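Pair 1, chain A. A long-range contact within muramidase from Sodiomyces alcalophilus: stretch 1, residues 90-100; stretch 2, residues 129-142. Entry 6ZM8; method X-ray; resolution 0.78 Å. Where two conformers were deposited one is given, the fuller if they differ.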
# COMPACT_ATOMS: atom_id res chain seq x y z
N LEU A 90 -7.34 0.05 -7.31
CA LEU A 90 -5.90 -0.10 -7.33
C LEU A 90 -5.53 -1.51 -6.87
O LEU A 90 -6.23 -2.13 -6.06
CB LEU A 90 -5.26 0.92 -6.38
CG LEU A 90 -5.44 2.38 -6.83
CD1 LEU A 90 -5.01 3.34 -5.73
CD2 LEU A 90 -4.70 2.65 -8.12
N PRO A 91 -4.39 -2.03 -7.33
CA PRO A 91 -3.88 -3.26 -6.74
C PRO A 91 -3.64 -3.02 -5.24
O PRO A 91 -3.24 -1.94 -4.82
CB PRO A 91 -2.57 -3.51 -7.49
CG PRO A 91 -2.13 -2.09 -7.90
CD PRO A 91 -3.41 -1.39 -8.25
N GLY A 92 -3.87 -4.07 -4.45
CA GLY A 92 -3.63 -3.96 -3.02
C GLY A 92 -2.15 -3.65 -2.75
O GLY A 92 -1.25 -4.04 -3.53
N ALA A 93 -1.92 -3.01 -1.61
CA ALA A 93 -0.57 -2.67 -1.18
C ALA A 93 -0.16 -3.46 0.05
O ALA A 93 -0.93 -3.61 1.02
CB ALA A 93 -0.45 -1.18 -0.87
N LEU A 94 1.09 -3.93 0.02
CA LEU A 94 1.76 -4.57 1.15
C LEU A 94 2.51 -3.47 1.91
O LEU A 94 3.49 -2.92 1.39
CB LEU A 94 2.73 -5.62 0.64
CG LEU A 94 3.56 -6.30 1.73
CD1 LEU A 94 2.68 -7.09 2.70
CD2 LEU A 94 4.60 -7.20 1.11
N ASP A 95 2.07 -3.18 3.14
CA ASP A 95 2.74 -2.20 4.01
C ASP A 95 3.73 -3.00 4.85
O ASP A 95 3.34 -3.69 5.82
CB ASP A 95 1.66 -1.50 4.83
CG ASP A 95 2.17 -0.57 5.89
OD1 ASP A 95 3.40 -0.48 6.06
OD2 ASP A 95 1.33 0.06 6.56
N ILE A 96 4.99 -2.94 4.43
CA ILE A 96 6.07 -3.75 4.99
C ILE A 96 7.13 -2.78 5.55
O ILE A 96 7.86 -2.12 4.79
CB ILE A 96 6.58 -4.79 3.97
CG1 ILE A 96 7.74 -5.60 4.52
CG2 ILE A 96 6.98 -4.20 2.62
CD1 ILE A 96 7.43 -6.47 5.71
N GLU A 97 7.12 -2.64 6.87
CA GLU A 97 7.85 -1.57 7.53
C GLU A 97 8.17 -1.99 8.97
O GLU A 97 7.92 -3.11 9.40
CB GLU A 97 7.01 -0.28 7.53
CG GLU A 97 5.74 -0.41 8.36
CD GLU A 97 5.03 0.94 8.51
OE1 GLU A 97 5.37 1.68 9.46
OE2 GLU A 97 4.12 1.23 7.73
N TYR A 98 8.69 -1.02 9.72
CA TYR A 98 9.20 -1.23 11.08
C TYR A 98 8.19 -2.02 11.92
O TYR A 98 7.02 -1.66 12.06
CB TYR A 98 9.43 0.13 11.78
CG TYR A 98 10.11 1.15 10.90
CD1 TYR A 98 11.50 1.25 10.83
CD2 TYR A 98 9.36 2.01 10.10
CE1 TYR A 98 12.11 2.16 9.97
CE2 TYR A 98 9.95 2.92 9.27
CZ TYR A 98 11.32 3.00 9.19
OH TYR A 98 11.83 3.94 8.33
N ASN A 99 8.71 -3.04 12.60
CA ASN A 99 7.89 -3.77 13.58
C ASN A 99 7.34 -2.80 14.63
O ASN A 99 8.13 -2.11 15.30
CB ASN A 99 8.80 -4.79 14.22
CG ASN A 99 8.10 -5.71 15.21
OD1 ASN A 99 6.89 -5.61 15.45
ND2 ASN A 99 8.90 -6.62 15.77
N PRO A 100 6.00 -2.75 14.78
CA PRO A 100 5.41 -1.78 15.62
C PRO A 100 5.51 -2.51 17.10
O PRO A 100 5.41 -1.69 17.83
CB PRO A 100 3.91 -1.70 15.33
CG PRO A 100 3.61 -2.97 14.56
CD PRO A 100 4.95 -3.37 13.98
N SER A 129 -4.69 -11.74 -9.79
CA SER A 129 -4.10 -11.40 -11.08
C SER A 129 -3.15 -10.21 -11.02
O SER A 129 -2.52 -9.91 -12.05
CB SER A 129 -5.11 -11.18 -12.22
OG SER A 129 -5.62 -9.86 -12.26
N ARG A 130 -3.04 -9.54 -9.87
CA ARG A 130 -2.24 -8.33 -9.78
C ARG A 130 -1.02 -8.52 -8.89
O ARG A 130 -1.09 -9.14 -7.83
CB ARG A 130 -3.06 -7.19 -9.14
CG ARG A 130 -4.29 -6.78 -9.96
CD ARG A 130 -3.90 -6.36 -11.39
NE ARG A 130 -2.90 -5.31 -11.42
CZ ARG A 130 -3.14 -4.00 -11.39
NH1 ARG A 130 -4.40 -3.55 -11.44
NH2 ARG A 130 -2.13 -3.12 -11.38
N TRP A 131 0.10 -7.93 -9.33
CA TRP A 131 1.22 -7.74 -8.42
C TRP A 131 0.85 -6.61 -7.46
O TRP A 131 0.36 -5.57 -7.87
CB TRP A 131 2.50 -7.39 -9.17
CG TRP A 131 2.93 -8.47 -10.12
CD1 TRP A 131 2.89 -8.43 -11.48
CD2 TRP A 131 3.40 -9.77 -9.79
NE1 TRP A 131 3.31 -9.62 -12.01
CE2 TRP A 131 3.63 -10.46 -10.99
CE3 TRP A 131 3.64 -10.44 -8.59
CZ2 TRP A 131 4.08 -11.79 -11.03
CZ3 TRP A 131 4.09 -11.75 -8.64
CH2 TRP A 131 4.30 -12.42 -9.84
N PRO A 132 1.08 -6.79 -6.16
CA PRO A 132 0.76 -5.74 -5.21
C PRO A 132 1.75 -4.59 -5.31
O PRO A 132 2.91 -4.75 -5.71
CB PRO A 132 0.83 -6.44 -3.86
CG PRO A 132 1.91 -7.48 -4.09
CD PRO A 132 1.72 -7.95 -5.52
N VAL A 133 1.29 -3.42 -4.86
CA VAL A 133 2.18 -2.32 -4.54
C VAL A 133 2.94 -2.66 -3.26
O VAL A 133 2.39 -3.33 -2.37
CB VAL A 133 1.30 -1.06 -4.36
CG1 VAL A 133 2.03 0.12 -3.72
CG2 VAL A 133 0.72 -0.64 -5.71
N ILE A 134 4.19 -2.21 -3.16
CA ILE A 134 4.95 -2.33 -1.92
C ILE A 134 5.11 -0.94 -1.32
O ILE A 134 5.69 -0.05 -1.96
CB ILE A 134 6.31 -2.99 -2.15
CG1 ILE A 134 6.11 -4.47 -2.47
CG2 ILE A 134 7.25 -2.79 -0.94
CD1 ILE A 134 7.37 -5.21 -2.90
N TYR A 135 4.61 -0.78 -0.08
CA TYR A 135 4.82 0.43 0.73
C TYR A 135 5.94 0.13 1.72
O TYR A 135 5.86 -0.84 2.48
CB TYR A 135 3.55 0.81 1.48
CG TYR A 135 3.77 1.92 2.50
CD1 TYR A 135 4.21 1.63 3.79
CD2 TYR A 135 3.51 3.25 2.19
CE1 TYR A 135 4.38 2.61 4.73
CE2 TYR A 135 3.65 4.26 3.14
CZ TYR A 135 4.09 3.94 4.43
OH TYR A 135 4.22 4.88 5.41
N THR A 136 6.96 0.98 1.70
CA THR A 136 8.07 0.82 2.64
C THR A 136 8.82 2.15 2.73
O THR A 136 8.42 3.17 2.17
CB THR A 136 8.98 -0.36 2.19
OG1 THR A 136 9.82 -0.75 3.28
CG2 THR A 136 9.82 -0.05 0.97
N THR A 137 9.94 2.11 3.47
CA THR A 137 10.89 3.20 3.51
C THR A 137 12.24 2.67 3.05
O THR A 137 12.56 1.49 3.20
CB THR A 137 11.02 3.82 4.90
OG1 THR A 137 11.66 2.85 5.74
CG2 THR A 137 9.68 4.25 5.46
N THR A 138 13.08 3.57 2.50
CA THR A 138 14.37 3.11 2.02
C THR A 138 15.23 2.56 3.16
O THR A 138 15.93 1.55 2.98
CB THR A 138 15.07 4.21 1.23
OG1 THR A 138 14.20 4.50 0.15
CG2 THR A 138 16.43 3.79 0.74
N ASP A 139 15.19 3.22 4.30
CA ASP A 139 16.01 2.77 5.43
C ASP A 139 15.53 1.42 5.97
O ASP A 139 16.37 0.55 6.26
CB ASP A 139 16.07 3.86 6.52
CG ASP A 139 14.71 4.39 6.96
OD1 ASP A 139 14.01 4.96 6.11
OD2 ASP A 139 14.38 4.22 8.16
N TRP A 140 14.22 1.21 6.10
CA TRP A 140 13.76 -0.11 6.57
C TRP A 140 14.14 -1.18 5.56
O TRP A 140 14.64 -2.25 5.90
CB TRP A 140 12.24 -0.12 6.82
CG TRP A 140 11.78 -1.43 7.41
CD1 TRP A 140 11.66 -1.70 8.73
CD2 TRP A 140 11.44 -2.64 6.72
NE1 TRP A 140 11.27 -3.00 8.94
CE2 TRP A 140 11.14 -3.61 7.71
CE3 TRP A 140 11.38 -3.02 5.37
CZ2 TRP A 140 10.82 -4.92 7.40
CZ3 TRP A 140 11.09 -4.35 5.06
CH2 TRP A 140 10.82 -5.28 6.07
N TRP A 141 13.89 -0.88 4.28
CA TRP A 141 14.15 -1.85 3.23
C TRP A 141 15.63 -2.23 3.19
O TRP A 141 16.00 -3.40 2.98
CB TRP A 141 13.70 -1.25 1.88
CG TRP A 141 13.66 -2.25 0.77
CD1 TRP A 141 14.59 -2.43 -0.23
CD2 TRP A 141 12.60 -3.17 0.53
NE1 TRP A 141 14.15 -3.41 -1.08
CE2 TRP A 141 12.94 -3.89 -0.64
CE3 TRP A 141 11.37 -3.44 1.16
CZ2 TRP A 141 12.13 -4.88 -1.18
CZ3 TRP A 141 10.56 -4.42 0.62
CH2 TRP A 141 10.93 -5.12 -0.55
N THR A 142 16.49 -1.25 3.38
CA THR A 142 17.93 -1.53 3.40
C THR A 142 18.29 -2.47 4.56
O THR A 142 18.97 -3.48 4.36
CB THR A 142 18.71 -0.21 3.44
OG1 THR A 142 18.43 0.55 2.26
CG2 THR A 142 20.19 -0.42 3.54
O HOH W 1 3.12 3.89 7.80

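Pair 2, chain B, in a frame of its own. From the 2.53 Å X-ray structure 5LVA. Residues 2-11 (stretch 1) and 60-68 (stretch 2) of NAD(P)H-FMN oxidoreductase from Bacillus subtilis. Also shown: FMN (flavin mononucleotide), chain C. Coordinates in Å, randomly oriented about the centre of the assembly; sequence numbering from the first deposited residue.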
# COMPACT_ATOMS: atom_id res chain seq x y z
N LYS B 2 -15.50 2.56 -3.27
CA LYS B 2 -14.74 1.66 -4.14
C LYS B 2 -13.24 1.69 -3.84
O LYS B 2 -12.57 2.66 -4.13
CB LYS B 2 -14.98 1.99 -5.61
CG LYS B 2 -16.17 1.28 -6.19
CD LYS B 2 -16.02 1.09 -7.67
CE LYS B 2 -17.36 1.21 -8.37
NZ LYS B 2 -17.30 2.17 -9.51
N VAL B 3 -12.73 0.60 -3.29
CA VAL B 3 -11.36 0.59 -2.83
C VAL B 3 -10.49 -0.43 -3.54
O VAL B 3 -10.75 -1.62 -3.48
CB VAL B 3 -11.30 0.31 -1.32
CG1 VAL B 3 -9.87 0.36 -0.84
CG2 VAL B 3 -12.17 1.31 -0.56
N LEU B 4 -9.45 0.06 -4.21
CA LEU B 4 -8.49 -0.80 -4.88
C LEU B 4 -7.29 -1.07 -3.96
O LEU B 4 -6.60 -0.14 -3.57
CB LEU B 4 -8.04 -0.15 -6.19
CG LEU B 4 -7.06 -0.88 -7.09
CD1 LEU B 4 -7.65 -2.17 -7.64
CD2 LEU B 4 -6.63 0.03 -8.21
N VAL B 5 -7.07 -2.33 -3.59
CA VAL B 5 -5.93 -2.67 -2.75
C VAL B 5 -4.89 -3.37 -3.58
O VAL B 5 -5.06 -4.52 -3.98
CB VAL B 5 -6.30 -3.61 -1.57
CG1 VAL B 5 -5.08 -3.90 -0.72
CG2 VAL B 5 -7.40 -3.02 -0.70
N LEU B 6 -3.79 -2.67 -3.84
CA LEU B 6 -2.70 -3.26 -4.58
C LEU B 6 -1.68 -3.85 -3.62
O LEU B 6 -0.94 -3.11 -2.98
CB LEU B 6 -2.06 -2.21 -5.48
CG LEU B 6 -3.07 -1.44 -6.33
CD1 LEU B 6 -2.39 -0.35 -7.13
CD2 LEU B 6 -3.76 -2.39 -7.25
N ALA B 7 -1.63 -5.17 -3.51
CA ALA B 7 -0.72 -5.82 -2.57
C ALA B 7 0.57 -6.20 -3.26
O ALA B 7 0.56 -6.81 -4.32
CB ALA B 7 -1.36 -7.02 -1.95
N PHE B 8 1.69 -5.82 -2.65
CA PHE B 8 3.00 -6.10 -3.22
C PHE B 8 3.86 -6.93 -2.26
O PHE B 8 4.58 -6.39 -1.43
CB PHE B 8 3.74 -4.82 -3.58
CG PHE B 8 3.11 -4.02 -4.69
CD1 PHE B 8 2.07 -3.14 -4.43
CD2 PHE B 8 3.59 -4.11 -5.98
CE1 PHE B 8 1.51 -2.38 -5.44
CE2 PHE B 8 3.03 -3.35 -7.00
CZ PHE B 8 1.98 -2.49 -6.72
N HIS B 9 3.77 -8.24 -2.41
CA HIS B 9 4.55 -9.16 -1.63
C HIS B 9 5.06 -10.25 -2.56
O HIS B 9 4.29 -10.83 -3.30
CB HIS B 9 3.72 -9.73 -0.50
CG HIS B 9 4.52 -10.49 0.51
ND1 HIS B 9 5.33 -11.55 0.17
CD2 HIS B 9 4.64 -10.33 1.84
CE1 HIS B 9 5.91 -12.02 1.26
NE2 HIS B 9 5.51 -11.30 2.29
N PRO B 10 6.37 -10.51 -2.54
CA PRO B 10 6.97 -11.44 -3.49
C PRO B 10 6.39 -12.84 -3.43
O PRO B 10 6.36 -13.54 -4.44
CB PRO B 10 8.43 -11.45 -3.07
CG PRO B 10 8.64 -10.06 -2.49
CD PRO B 10 7.38 -9.77 -1.76
N ASN B 11 5.91 -13.25 -2.26
CA ASN B 11 5.33 -14.57 -2.09
C ASN B 11 4.21 -14.54 -1.08
O ASN B 11 4.41 -14.79 0.10
CB ASN B 11 6.39 -15.57 -1.66
CG ASN B 11 5.94 -17.01 -1.82
OD1 ASN B 11 4.75 -17.33 -1.79
ND2 ASN B 11 6.90 -17.90 -1.98
N ILE B 60 -7.05 4.24 -3.57
CA ILE B 60 -6.03 3.26 -3.90
C ILE B 60 -5.11 3.00 -2.72
O ILE B 60 -4.53 3.91 -2.15
CB ILE B 60 -5.20 3.73 -5.09
CG1 ILE B 60 -6.14 4.19 -6.19
CG2 ILE B 60 -4.31 2.60 -5.57
CD1 ILE B 60 -5.45 4.65 -7.39
N VAL B 61 -5.00 1.72 -2.35
CA VAL B 61 -4.23 1.31 -1.19
C VAL B 61 -3.03 0.49 -1.60
O VAL B 61 -3.18 -0.56 -2.21
CB VAL B 61 -5.08 0.48 -0.22
CG1 VAL B 61 -4.25 -0.03 0.92
CG2 VAL B 61 -6.25 1.31 0.29
N PHE B 62 -1.84 0.96 -1.28
CA PHE B 62 -0.63 0.21 -1.56
C PHE B 62 -0.23 -0.59 -0.33
O PHE B 62 0.12 -0.01 0.70
CB PHE B 62 0.50 1.14 -1.99
CG PHE B 62 0.19 1.94 -3.23
CD1 PHE B 62 -0.49 3.14 -3.15
CD2 PHE B 62 0.57 1.48 -4.48
CE1 PHE B 62 -0.79 3.87 -4.29
CE2 PHE B 62 0.28 2.20 -5.62
CZ PHE B 62 -0.39 3.40 -5.53
N GLN B 63 -0.34 -1.91 -0.42
CA GLN B 63 -0.05 -2.79 0.70
C GLN B 63 1.24 -3.55 0.45
O GLN B 63 1.37 -4.21 -0.57
CB GLN B 63 -1.20 -3.76 0.94
CG GLN B 63 -1.01 -4.63 2.16
CD GLN B 63 -2.11 -5.66 2.35
OE1 GLN B 63 -3.25 -5.47 1.93
NE2 GLN B 63 -1.78 -6.75 3.01
N PHE B 64 2.18 -3.46 1.37
CA PHE B 64 3.46 -4.13 1.20
C PHE B 64 4.17 -4.29 2.51
O PHE B 64 3.83 -3.63 3.47
CB PHE B 64 4.34 -3.36 0.20
CG PHE B 64 4.55 -1.90 0.53
CD1 PHE B 64 3.68 -0.94 0.06
CD2 PHE B 64 5.64 -1.49 1.29
CE1 PHE B 64 3.88 0.38 0.34
CE2 PHE B 64 5.85 -0.18 1.57
CZ PHE B 64 4.97 0.76 1.11
N PRO B 65 5.14 -5.20 2.58
CA PRO B 65 6.00 -5.21 3.76
C PRO B 65 7.09 -4.15 3.62
O PRO B 65 7.51 -3.87 2.50
CB PRO B 65 6.60 -6.61 3.75
CG PRO B 65 6.65 -6.96 2.32
CD PRO B 65 5.40 -6.37 1.72
N LEU B 66 7.51 -3.57 4.73
CA LEU B 66 8.62 -2.65 4.74
C LEU B 66 9.92 -3.39 4.50
O LEU B 66 10.36 -4.16 5.36
CB LEU B 66 8.70 -1.89 6.06
CG LEU B 66 9.52 -0.62 6.08
CD1 LEU B 66 8.84 0.42 5.23
CD2 LEU B 66 9.70 -0.13 7.49
N TYR B 67 10.51 -3.15 3.34
CA TYR B 67 11.80 -3.70 2.98
C TYR B 67 12.79 -2.58 2.85
O TYR B 67 12.61 -1.71 2.01
CB TYR B 67 11.72 -4.45 1.65
CG TYR B 67 11.04 -5.80 1.67
CD1 TYR B 67 10.65 -6.40 2.86
CD2 TYR B 67 10.81 -6.47 0.50
CE1 TYR B 67 10.05 -7.63 2.87
CE2 TYR B 67 10.21 -7.70 0.49
CZ TYR B 67 9.83 -8.28 1.67
OH TYR B 67 9.22 -9.53 1.61
N TRP B 68 13.86 -2.62 3.65
CA TRP B 68 14.86 -1.54 3.73
C TRP B 68 14.21 -0.16 3.69
O TRP B 68 14.59 0.72 2.91
CB TRP B 68 15.92 -1.72 2.63
CG TRP B 68 16.74 -2.93 2.91
CD1 TRP B 68 16.70 -4.12 2.25
CD2 TRP B 68 17.67 -3.10 3.99
NE1 TRP B 68 17.57 -5.02 2.83
CE2 TRP B 68 18.17 -4.42 3.90
CE3 TRP B 68 18.14 -2.27 5.01
CZ2 TRP B 68 19.12 -4.92 4.79
CZ3 TRP B 68 19.07 -2.77 5.89
CH2 TRP B 68 19.56 -4.07 5.78
N1 FMN C . 11.46 -4.50 8.91
C2 FMN C . 11.62 -3.20 9.36
O2 FMN C . 11.07 -2.83 10.39
N3 FMN C . 12.38 -2.31 8.66
C4 FMN C . 13.01 -2.69 7.50
O4 FMN C . 13.68 -1.85 6.90
C4A FMN C . 12.86 -4.00 7.04
N5 FMN C . 13.47 -4.41 5.88
C5A FMN C . 13.32 -5.69 5.42
C6 FMN C . 13.95 -6.07 4.25
C7 FMN C . 13.82 -7.35 3.74
C7M FMN C . 14.52 -7.72 2.47
C8 FMN C . 13.04 -8.27 4.45
C8M FMN C . 12.86 -9.67 3.94
C9 FMN C . 12.41 -7.89 5.63
C9A FMN C . 12.54 -6.60 6.12
N10 FMN C . 11.92 -6.20 7.30
C10 FMN C . 12.08 -4.90 7.75
C1' FMN C . 11.03 -7.16 8.05
C2' FMN C . 9.67 -7.03 7.31
O2' FMN C . 9.18 -5.70 7.36
C3' FMN C . 8.59 -8.05 7.71
O3' FMN C . 9.10 -9.30 7.32
C4' FMN C . 7.26 -7.76 6.99
O4' FMN C . 6.88 -6.45 7.29
C5' FMN C . 6.01 -8.58 7.31
O5' FMN C . 6.10 -9.83 6.69
P FMN C . 4.95 -10.64 5.91
O1P FMN C . 5.69 -11.15 4.72
O2P FMN C . 4.45 -11.73 6.80
O3P FMN C . 3.79 -9.88 5.39

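Two parallel strands can be joined by one ladder of backbone hydrogen bonds and still be packed by quite different side chains. Pairs 1 and 2 illustrate the principle: 14 central residues superpose with an RMSD of 0.7 Å, and the strands run parallel, their directions 23° apart in pair 1 and 20° in pair 2.

The ladder is conserved rung by rung. In pair 1, Val A133 N donates to Gly A92 O (2.9 Å), Leu A94 N to Val A133 O (2.8 Å), Tyr A135 N to Leu A94 O (2.8 Å) and Ile A96 N to Tyr A135 O (3.0 Å). The matched bonds in pair 2 run from Val B61 N to Leu B4 O (2.7 Å), Leu B6 N to Val B61 O (2.7 Å), Gln B63 N to Leu B6 O (2.9 Å) and Phe B8 N to Gln B63 O (2.6 Å). Because these bonds use main-chain atoms alone, they leave the side chains free to vary.

One position barely varies: Val A133 and Val B61 coincide, both in the t rotamer. Their neighbours differ. Ala A93 brings CB within 3.9 Å of Val A133 CB, whereas its match, Val B5, reaches Val B61 CB through CG2 at 4.2 Å. Two residues earlier, Pro A91 CG meets Val A133 CG2 and Val B3 CG1 meets Val B61 CG2, each at 3.9 Å. Further along this face, Asp A95 and Tyr A135 give way to Ala B7 and Gln B63: Asp A95 OD1 lies 3.2 Å from Tyr A135 CD1, while Ala B7 CB is 4.4 Å from Gln B63 CB.

On the other face, Leu A94 matches Leu B6, but their rotamers differ (t, p against m, t). Leu B6 CD1 packs 4.0 Å from Phe B62 CE2, the residue matching Ile A134. Next, Ile A96 sets CG2 3.8 Å from Ile A134 CG2 and CG1 3.5 Å from Trp A140 CH2; the matching Phe B8 places CE1 4.1 Å from Phe B62 CD2, at the edge of that ring.

Toward the later ends of the matched segments the solutions also diverge. Thr A136 OG1 donates to Ile A96 O (2.8 Å), where the matched Phe B64 offers CB to Phe B8 CB at 4.1 Å. Thr A137 OG1 caps a helix by accepting from Trp A140 N (3.1 Å); Pro B65, its match, instead packs CB 3.5 Å from FMN C4'. Tyr A98 OH donates to Asp A139 OD2 (2.6 Å), but at the matched positions Pro B10 CG rests 4.1 Å from Tyr B67 CE2, an apolar contact.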